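Local coordinates for sugar isomerase (Sinorhizobium meliloti, PDB 3QC0), which binds a zinc ion and is probably a metal-dependent sugar isomerase built on a xylose isomerase-like TIM barrel, at residues A[10-15]-A[248-253]; A[14-19]-A[254-259]; A[175-180]-A[204-209]. One frame throughout, in Å; residues are numbered along the deposited sequence.

In the fold
The eight parallel strands of the TIM barrel close where strand 7-10 meets strand 245-247, and contacts 1 and 2 continue that seam into the loops beyond the strands. They share Ile14 and Arg15, their centres are about 7 Å apart, and the indole of Trp256 in contact 2 reaches back to Ala12 in contact 1. Contact 3 joins strands 172-177 and 200-205, whose residues fall in sequence between the two halves of the other contacts. Its centre is about 13 Å from that of contact 1 and about 19 Å from that of contact 2. Contacts 1 and 3 meet at the zinc, supplying Glu248, Asp177 and His204, whereas contact 2 ties the loops together nearer the surface.

Contact 1. Residues A[10-15]-A[248-253]; sequences NLATIR and EIFSAD
The flat amide of Asn10 lies stacked against the carboxylate of Glu248, the two planes 30° apart and Asn10 ND2 3.3 Å from Glu248 OE2. Behind the polar groups the stems also touch, Asn10 CB packing 3.7 Å from Glu248 CB. Asparagine suits this buried place because its amide works in two directions: OD1 accepts from Ala12 N at 2.9 Å, an Asx turn that starts the 3-10 segment, and also meets Trp38 NE1, while ND2 is bonded to Glu246. An alanine here would probably leave Glu246 and Trp38 without this partner and, with the bond to Ala12 N gone, let the turn slacken. Thr13 holds residues 248-253. Its OG1, beside its own backbone N (chi1 -62°), accepts from Ile249 N at 3.0 Å and is hydrogen-bonded to Val247 O as well. Close by, Thr13 CA makes a CA-H...O contact with Ile249 O at 3.3 Å. This close-set end gives way to a looser one, where Phe250, a partly exposed residue, meets residues 10-15 only through the Ala12 methyl at its ring edge, Ala12 CB to Phe250 CE1 3.4 Å. Beyond it the chain diverges toward solvent at Asp253. Since Glu248 OE1 is a zinc ligand, the Asn10 amide stacked on the carboxylate probably helps set that side chain, while Thr13 holds the backbone just after it.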
loop_
_atom_site.group_PDB
_atom_site.type_symbol
_atom_site.label_atom_id
_atom_site.label_comp_id
_atom_site.label_asym_id
_atom_site.label_seq_id
_atom_site.Cartn_x
_atom_site.Cartn_y
_atom_site.Cartn_z
ATOM N N ASN A 10 12.490 19.387 -0.537
ATOM C CA ASN A 10 11.454 19.393 -1.547
ATOM C C ASN A 10 10.488 20.489 -1.115
ATOM O O ASN A 10 10.030 20.502 0.027
ATOM C CB ASN A 10 10.791 18.015 -1.644
ATOM C CG ASN A 10 9.749 17.952 -2.682
ATOM O OD1 ASN A 10 8.739 18.689 -2.617
ATOM N ND2 ASN A 10 9.886 16.964 -3.597
ATOM N N LEU A 11 10.203 21.439 -2.004
ATOM C CA LEU A 11 9.474 22.629 -1.604
ATOM C C LEU A 11 8.016 22.373 -1.295
ATOM O O LEU A 11 7.332 23.219 -0.766
ATOM C CB LEU A 11 9.619 23.702 -2.683
ATOM C CG LEU A 11 11.066 24.126 -2.966
ATOM C CD1 LEU A 11 11.110 25.397 -3.882
ATOM C CD2 LEU A 11 11.898 24.348 -1.708
ATOM N N ALA A 12 7.529 21.148 -1.531
ATOM C CA ALA A 12 6.207 20.807 -1.011
ATOM C C ALA A 12 6.171 20.940 0.506
ATOM O O ALA A 12 5.130 21.219 1.089
ATOM C CB ALA A 12 5.820 19.380 -1.400
ATOM N N THR A 13 7.306 20.732 1.141
ATOM C CA THR A 13 7.404 20.761 2.602
ATOM C C THR A 13 6.938 22.082 3.209
ATOM O O THR A 13 6.371 22.095 4.310
ATOM C CB THR A 13 8.837 20.422 3.030
ATOM O OG1 THR A 13 9.114 19.093 2.583
ATOM C CG2 THR A 13 9.052 20.453 4.560
ATOM N N ILE A 14 7.133 23.169 2.458
ATOM C CA ILE A 14 6.699 24.509 2.928
ATOM C C ILE A 14 5.842 25.184 1.858
ATOM O O ILE A 14 5.894 26.427 1.643
ATOM C CB ILE A 14 7.927 25.395 3.383
ATOM C CG1 ILE A 14 9.025 25.420 2.326
ATOM C CG2 ILE A 14 8.472 24.903 4.758
ATOM C CD1 ILE A 14 10.161 26.465 2.621
ATOM N N ARG A 15 5.016 24.390 1.187
ATOM C CA ARG A 15 4.275 24.864 0.035
ATOM C C ARG A 15 3.151 25.830 0.390
ATOM O O ARG A 15 2.777 26.637 -0.452
ATOM C CB ARG A 15 3.689 23.693 -0.781
ATOM C CG ARG A 15 2.694 22.855 -0.001
ATOM C CD ARG A 15 1.274 23.046 -0.409
ATOM N NE ARG A 15 1.054 22.698 -1.801
ATOM C CZ ARG A 15 -0.103 22.891 -2.436
ATOM N NH1 ARG A 15 -1.151 23.413 -1.793
ATOM N NH2 ARG A 15 -0.224 22.560 -3.723
ATOM N N GLU A 248 10.587 15.632 1.919
ATOM C CA GLU A 248 9.333 15.821 1.214
ATOM C C GLU A 248 8.198 15.439 2.147
ATOM O O GLU A 248 7.897 14.270 2.373
ATOM C CB GLU A 248 9.293 14.987 -0.075
ATOM C CG GLU A 248 8.036 15.207 -0.885
ATOM C CD GLU A 248 7.990 14.369 -2.116
ATOM O OE1 GLU A 248 8.553 13.284 -2.094
ATOM O OE2 GLU A 248 7.430 14.834 -3.127
ATOM N N ILE A 249 7.601 16.457 2.749
ATOM C CA ILE A 249 6.529 16.317 3.723
ATOM C C ILE A 249 5.272 17.041 3.240
ATOM O O ILE A 249 5.305 18.232 2.952
ATOM C CB ILE A 249 6.936 16.882 5.112
ATOM C CG1 ILE A 249 8.140 16.111 5.652
ATOM C CG2 ILE A 249 5.740 16.808 6.097
ATOM C CD1 ILE A 249 8.861 16.715 6.877
ATOM N N PHE A 250 4.166 16.320 3.157
ATOM C CA PHE A 250 2.835 16.864 2.943
ATOM C C PHE A 250 2.094 16.746 4.278
ATOM O O PHE A 250 1.808 15.628 4.710
ATOM C CB PHE A 250 2.032 16.102 1.860
ATOM C CG PHE A 250 2.781 15.804 0.571
ATOM C CD1 PHE A 250 3.806 16.588 0.101
ATOM C CD2 PHE A 250 2.372 14.742 -0.219
ATOM C CE1 PHE A 250 4.470 16.270 -1.095
ATOM C CE2 PHE A 250 3.026 14.435 -1.408
ATOM C CZ PHE A 250 4.097 15.196 -1.835
ATOM N N SER A 251 1.821 17.858 4.962
ATOM C CA SER A 251 1.230 17.808 6.314
ATOM C C SER A 251 0.214 18.924 6.515
ATOM O O SER A 251 0.541 19.996 7.048
ATOM C CB SER A 251 2.313 17.864 7.385
ATOM O OG SER A 251 1.752 17.835 8.705
ATOM N N ALA A 252 -1.018 18.649 6.127
ATOM C CA ALA A 252 -2.048 19.682 6.072
ATOM C C ALA A 252 -2.373 20.237 7.446
ATOM O O ALA A 252 -2.703 21.421 7.554
ATOM C CB ALA A 252 -3.320 19.155 5.408
ATOM N N ASP A 253 -2.314 19.413 8.476
ATOM C CA ASP A 253 -2.771 19.836 9.819
ATOM C C ASP A 253 -1.652 20.108 10.803
ATOM O O ASP A 253 -1.925 20.484 11.955
ATOM C CB ASP A 253 -3.716 18.776 10.390
ATOM C CG ASP A 253 -5.082 18.781 9.690
ATOM O OD1 ASP A 253 -5.444 19.823 9.064
ATOM O OD2 ASP A 253 -5.799 17.750 9.782
#

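Contact 2. Residues A[14-19]-A[254-259]; sequences IREQCG and NWWKRP
Gln17 NE2 is gripped by two carbonyls of the facing loop. The bond to Arg258 O is short and nearly straight, 2.8 Å with 164° at the hydrogen, and the acceptor lies close to the amide plane; the one to Trp255 O, at 2.9 Å, is bent and weak. A bend at chi2 (98°) swings CD round toward these acceptors. Glutamine fits because its long arm ends in a donor that can reach the backbone oxygens of the facing loop, while its OE1 weakly accepts from Glu16 N.

Beside this polar link lies a broad indole. Arg15 sets CG 3.3 Å above one face of Trp256, toward the rim, and CD sits more nearly over the six-membered ring, 3.8 Å from its centroid, in a CH-pi contact. The guanidinium itself is farther off, so any cation-pi attraction is at most weak. It is held instead by Glu16, Arg15 NH1 to Glu16 OE2 2.8 Å, a salt bridge between two exposed side chains; Glu16 CG also packs 3.7 Å from Trp256 CB. The indole NE1 is bonded to Ala12 O, which probably helps to fix the ring's rotation.

In the facing loop, Arg258 NH1 donates to Asn254 OD1 at 2.9 Å, one face of its guanidinium lies over Trp255, with Trp255 CZ3 above its centre, and NH2 forms a salt bridge with Glu262. Both loops end at helix starts: Gly19 is the N-cap of helix 20-29 and Pro259 that of helix 260-274. Gln17 also touches Val263, so the contact joins the approaches to the first and last of these barrel helices.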
loop_
_atom_site.group_PDB
_atom_site.type_symbol
_atom_site.label_atom_id
_atom_site.label_comp_id
_atom_site.label_asym_id
_atom_site.label_seq_id
_atom_site.Cartn_x
_atom_site.Cartn_y
_atom_site.Cartn_z
ATOM N N ILE A 14 7.133 23.169 2.458
ATOM C CA ILE A 14 6.699 24.509 2.928
ATOM C C ILE A 14 5.842 25.184 1.858
ATOM O O ILE A 14 5.894 26.427 1.643
ATOM C CB ILE A 14 7.927 25.395 3.383
ATOM C CG1 ILE A 14 9.025 25.420 2.326
ATOM C CG2 ILE A 14 8.472 24.903 4.758
ATOM C CD1 ILE A 14 10.161 26.465 2.621
ATOM N N ARG A 15 5.016 24.390 1.187
ATOM C CA ARG A 15 4.275 24.864 0.035
ATOM C C ARG A 15 3.151 25.830 0.390
ATOM O O ARG A 15 2.777 26.637 -0.452
ATOM C CB ARG A 15 3.689 23.693 -0.781
ATOM C CG ARG A 15 2.694 22.855 -0.001
ATOM C CD ARG A 15 1.274 23.046 -0.409
ATOM N NE ARG A 15 1.054 22.698 -1.801
ATOM C CZ ARG A 15 -0.103 22.891 -2.436
ATOM N NH1 ARG A 15 -1.151 23.413 -1.793
ATOM N NH2 ARG A 15 -0.224 22.560 -3.723
ATOM N N GLU A 16 2.608 25.741 1.603
ATOM C CA GLU A 16 1.499 26.624 1.983
ATOM C C GLU A 16 2.050 27.996 2.379
ATOM O O GLU A 16 1.372 29.019 2.194
ATOM C CB GLU A 16 0.654 26.037 3.121
ATOM C CG GLU A 16 -0.223 24.839 2.700
ATOM C CD GLU A 16 -1.320 25.214 1.702
ATOM O OE1 GLU A 16 -1.919 26.311 1.818
ATOM O OE2 GLU A 16 -1.617 24.414 0.810
ATOM N N GLN A 17 3.290 27.996 2.864
ATOM C CA GLN A 17 3.909 29.185 3.467
ATOM C C GLN A 17 4.690 30.031 2.489
ATOM O O GLN A 17 4.801 31.239 2.681
ATOM C CB GLN A 17 4.869 28.757 4.573
ATOM C CG GLN A 17 4.200 27.936 5.686
ATOM C CD GLN A 17 4.369 26.420 5.535
ATOM O OE1 GLN A 17 4.162 25.853 4.438
ATOM N NE2 GLN A 17 4.759 25.764 6.628
ATOM N N CYS A 18 5.240 29.410 1.453
ATOM C CA CYS A 18 6.251 30.027 0.624
ATOM C C CYS A 18 6.085 29.704 -0.829
ATOM O O CYS A 18 5.924 28.536 -1.186
ATOM C CB CYS A 18 7.668 29.591 1.022
ATOM S SG CYS A 18 8.135 29.858 2.730
ATOM N N GLY A 19 6.200 30.726 -1.668
ATOM C CA GLY A 19 6.449 30.499 -3.072
ATOM C C GLY A 19 7.926 30.228 -3.275
ATOM O O GLY A 19 8.697 30.162 -2.323
ATOM N N ASN A 254 -0.402 19.970 10.371
ATOM C CA ASN A 254 0.741 20.233 11.225
ATOM C C ASN A 254 1.775 21.136 10.529
ATOM O O ASN A 254 1.684 22.367 10.633
ATOM C CB ASN A 254 1.356 18.925 11.767
ATOM C CG ASN A 254 2.417 19.159 12.814
ATOM O OD1 ASN A 254 2.620 20.295 13.265
ATOM N ND2 ASN A 254 3.105 18.094 13.225
ATOM N N TRP A 255 2.715 20.582 9.781
ATOM C CA TRP A 255 3.871 21.360 9.305
ATOM C C TRP A 255 3.501 22.457 8.323
ATOM O O TRP A 255 4.146 23.524 8.333
ATOM C CB TRP A 255 4.967 20.447 8.743
ATOM C CG TRP A 255 5.374 19.477 9.776
ATOM C CD1 TRP A 255 5.024 18.138 9.855
ATOM C CD2 TRP A 255 6.157 19.749 10.932
ATOM N NE1 TRP A 255 5.545 17.596 10.984
ATOM C CE2 TRP A 255 6.229 18.548 11.683
ATOM C CE3 TRP A 255 6.771 20.900 11.437
ATOM C CZ2 TRP A 255 6.941 18.452 12.866
ATOM C CZ3 TRP A 255 7.472 20.805 12.609
ATOM C CH2 TRP A 255 7.563 19.599 13.313
ATOM N N TRP A 256 2.440 22.275 7.553
ATOM C CA TRP A 256 2.007 23.327 6.630
ATOM C C TRP A 256 1.355 24.506 7.361
ATOM O O TRP A 256 1.145 25.533 6.735
ATOM C CB TRP A 256 1.022 22.821 5.569
ATOM C CG TRP A 256 1.670 22.001 4.476
ATOM C CD1 TRP A 256 3.001 21.814 4.270
ATOM C CD2 TRP A 256 0.996 21.280 3.445
ATOM N NE1 TRP A 256 3.203 21.019 3.155
ATOM C CE2 TRP A 256 1.987 20.677 2.633
ATOM C CE3 TRP A 256 -0.337 21.084 3.122
ATOM C CZ2 TRP A 256 1.673 19.889 1.535
ATOM C CZ3 TRP A 256 -0.656 20.309 2.034
ATOM C CH2 TRP A 256 0.360 19.726 1.238
ATOM N N LYS A 257 1.013 24.313 8.634
ATOM C CA LYS A 257 0.364 25.359 9.446
ATOM C C LYS A 257 1.367 26.079 10.344
ATOM O O LYS A 257 0.983 26.967 11.135
ATOM C CB LYS A 257 -0.757 24.747 10.290
ATOM C CG LYS A 257 -1.995 24.347 9.496
ATOM C CD LYS A 257 -3.084 23.760 10.397
ATOM C CE LYS A 257 -4.429 23.707 9.670
ATOM N NZ LYS A 257 -5.487 23.037 10.471
ATOM N N ARG A 258 2.647 25.724 10.238
ATOM C CA ARG A 258 3.685 26.297 11.088
ATOM C C ARG A 258 4.610 27.246 10.311
ATOM O O ARG A 258 4.691 27.170 9.093
ATOM C CB ARG A 258 4.475 25.168 11.746
ATOM C CG ARG A 258 3.598 24.418 12.759
ATOM C CD ARG A 258 4.108 23.086 13.161
ATOM N NE ARG A 258 5.243 23.143 14.063
ATOM C CZ ARG A 258 5.571 22.181 14.920
ATOM N NH1 ARG A 258 4.860 21.064 14.992
ATOM N NH2 ARG A 258 6.627 22.327 15.707
ATOM N N PRO A 259 5.290 28.190 11.008
ATOM C CA PRO A 259 6.153 29.106 10.248
ATOM C C PRO A 259 7.249 28.343 9.492
ATOM O O PRO A 259 7.879 27.430 10.050
ATOM C CB PRO A 259 6.744 30.047 11.338
ATOM C CG PRO A 259 5.840 29.869 12.514
ATOM C CD PRO A 259 5.386 28.425 12.457
#

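Contact 3. Residues A[175-180]-A[204-209]; sequences AIDVYH and HICDWL
Asp177 and His204 face each other as a parallel beta pair with their side chains on the same face of the sheet. The backbone bonds flank this pair: His204 N donates to Ile176 O at 2.8 Å, and Val178 N donates to His204 O at 3.0 Å.

Asp177 OD2 and His204 ND1 both bind the zinc; they lie 3.4 Å apart, the carboxylate oxygen at the edge of the imidazole and in its plane, without a hydrogen bond between them. Glu142 and Glu248 complete the protein ligands, and Arg219 also donates to Asp177 OD2. The other oxygen, OD1, caps helix 178-181 by accepting from Tyr179 N at 2.9 Å.

The remaining contacts are largely apolar and aromatic. Tyr179 CB packs 3.6 Å from Cys206 SG. Chi1 of Tyr179 (-155°) sets CG roughly anti to the backbone N; the ring beyond it meets Trp208, whose CE3 lies 3.5 Å above one face toward the rim, the planes inclined by 36°. Trp208 in turn packs on Ala150 of the second subunit. A water joins Tyr179 OH, 2.7 Å away, to Leu209 N.

The short acid of Asp177 therefore does two jobs, one oxygen for the metal and one for the helix end. This ties the zinc ligand directly to the backbone that follows and probably limits its freedom to turn.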
loop_
_atom_site.group_PDB
_atom_site.type_symbol
_atom_site.label_atom_id
_atom_site.label_comp_id
_atom_site.label_asym_id
_atom_site.label_seq_id
_atom_site.Cartn_x
_atom_site.Cartn_y
_atom_site.Cartn_z
ATOM N N ALA A 175 13.707 7.049 -8.112
ATOM C CA ALA A 175 13.674 7.862 -6.917
ATOM C C ALA A 175 13.083 7.012 -5.800
ATOM O O ALA A 175 11.973 6.508 -5.921
ATOM C CB ALA A 175 12.793 9.127 -7.134
ATOM N N ILE A 176 13.850 6.876 -4.733
ATOM C CA ILE A 176 13.464 6.048 -3.590
ATOM C C ILE A 176 12.960 6.948 -2.479
ATOM O O ILE A 176 13.739 7.650 -1.829
ATOM C CB ILE A 176 14.630 5.123 -3.112
ATOM C CG1 ILE A 176 15.190 4.247 -4.258
ATOM C CG2 ILE A 176 14.142 4.245 -1.914
ATOM C CD1 ILE A 176 16.433 3.444 -3.871
ATOM N N ASP A 177 11.639 6.963 -2.296
ATOM C CA ASP A 177 10.975 7.808 -1.292
ATOM C C ASP A 177 10.506 6.880 -0.199
ATOM O O ASP A 177 9.760 5.946 -0.459
ATOM C CB ASP A 177 9.819 8.543 -1.963
ATOM C CG ASP A 177 9.058 9.478 -1.044
ATOM O OD1 ASP A 177 8.991 9.206 0.164
ATOM O OD2 ASP A 177 8.522 10.488 -1.570
ATOM N N VAL A 178 11.032 7.081 1.000
ATOM C CA VAL A 178 10.766 6.161 2.112
ATOM C C VAL A 178 9.274 6.022 2.360
ATOM O O VAL A 178 8.824 4.948 2.779
ATOM C CB VAL A 178 11.494 6.589 3.398
ATOM C CG1 VAL A 178 13.038 6.567 3.136
ATOM C CG2 VAL A 178 11.037 7.969 3.917
ATOM N N TYR A 179 8.502 7.069 2.095
ATOM C CA TYR A 179 7.060 6.991 2.341
ATOM C C TYR A 179 6.425 5.895 1.509
ATOM O O TYR A 179 5.533 5.197 1.918
ATOM C CB TYR A 179 6.350 8.318 2.028
ATOM C CG TYR A 179 5.058 8.502 2.781
ATOM C CD1 TYR A 179 5.065 8.716 4.156
ATOM C CD2 TYR A 179 3.821 8.467 2.135
ATOM C CE1 TYR A 179 3.884 8.866 4.869
ATOM C CE2 TYR A 179 2.627 8.650 2.837
ATOM C CZ TYR A 179 2.670 8.849 4.214
ATOM O OH TYR A 179 1.502 9.052 4.926
ATOM N N HIS A 180 6.911 5.765 0.280
ATOM C CA HIS A 180 6.297 4.887 -0.692
ATOM C C HIS A 180 6.786 3.449 -0.589
ATOM O O HIS A 180 6.092 2.531 -1.076
ATOM C CB HIS A 180 6.590 5.402 -2.106
ATOM C CG HIS A 180 6.034 6.761 -2.358
ATOM N ND1 HIS A 180 4.758 7.112 -1.966
ATOM C CD2 HIS A 180 6.564 7.852 -2.974
ATOM C CE1 HIS A 180 4.544 8.379 -2.300
ATOM N NE2 HIS A 180 5.618 8.843 -2.916
ATOM N N HIS A 204 14.208 10.331 -1.054
ATOM C CA HIS A 204 13.305 11.249 -0.386
ATOM C C HIS A 204 13.022 10.744 1.015
ATOM O O HIS A 204 12.762 9.533 1.217
ATOM C CB HIS A 204 11.968 11.430 -1.116
ATOM C CG HIS A 204 12.092 11.762 -2.561
ATOM N ND1 HIS A 204 11.020 11.762 -3.425
ATOM C CD2 HIS A 204 13.176 12.130 -3.293
ATOM C CE1 HIS A 204 11.451 12.106 -4.637
ATOM N NE2 HIS A 204 12.749 12.349 -4.574
ATOM N N ILE A 205 13.014 11.682 1.958
ATOM C CA ILE A 205 12.803 11.377 3.366
ATOM C C ILE A 205 11.638 12.140 3.988
ATOM O O ILE A 205 11.253 13.201 3.530
ATOM C CB ILE A 205 14.082 11.577 4.206
ATOM C CG1 ILE A 205 14.599 13.011 4.071
ATOM C CG2 ILE A 205 15.137 10.528 3.815
ATOM C CD1 ILE A 205 15.742 13.328 5.116
ATOM N N CYS A 206 11.096 11.513 5.038
ATOM C CA CYS A 206 9.877 11.913 5.757
ATOM C C CYS A 206 9.609 10.703 6.666
ATOM O O CYS A 206 10.504 9.893 6.878
ATOM C CB CYS A 206 8.701 12.216 4.825
ATOM S SG CYS A 206 8.254 10.832 3.784
ATOM N N ASP A 207 8.415 10.619 7.223
ATOM C CA ASP A 207 8.113 9.498 8.078
ATOM C C ASP A 207 6.669 9.038 7.928
ATOM O O ASP A 207 5.813 9.790 7.430
ATOM C CB ASP A 207 8.413 9.836 9.561
ATOM C CG ASP A 207 9.066 8.673 10.321
ATOM O OD1 ASP A 207 8.828 7.477 9.948
ATOM O OD2 ASP A 207 9.798 8.935 11.324
ATOM N N TRP A 208 6.442 7.797 8.349
ATOM C CA TRP A 208 5.130 7.178 8.374
ATOM C C TRP A 208 4.586 7.209 9.788
ATOM O O TRP A 208 5.139 6.572 10.676
ATOM C CB TRP A 208 5.211 5.725 7.836
ATOM C CG TRP A 208 3.836 5.106 7.754
ATOM C CD1 TRP A 208 3.143 4.496 8.779
ATOM C CD2 TRP A 208 2.957 5.078 6.624
ATOM N NE1 TRP A 208 1.927 4.062 8.329
ATOM C CE2 TRP A 208 1.784 4.414 7.014
ATOM C CE3 TRP A 208 3.072 5.475 5.318
ATOM C CZ2 TRP A 208 0.729 4.215 6.146
ATOM C CZ3 TRP A 208 2.026 5.303 4.460
ATOM C CH2 TRP A 208 0.874 4.646 4.864
ATOM N N LEU A 209 3.534 7.997 9.990
ATOM C CA LEU A 209 2.976 8.199 11.331
ATOM C C LEU A 209 2.057 7.065 11.751
ATOM O O LEU A 209 1.401 6.456 10.922
ATOM C CB LEU A 209 2.236 9.539 11.386
ATOM C CG LEU A 209 3.067 10.796 11.087
ATOM C CD1 LEU A 209 2.097 12.001 11.087
ATOM C CD2 LEU A 209 4.251 10.899 12.073
HETATM O O HOH W 1 2.010 9.120 7.622
#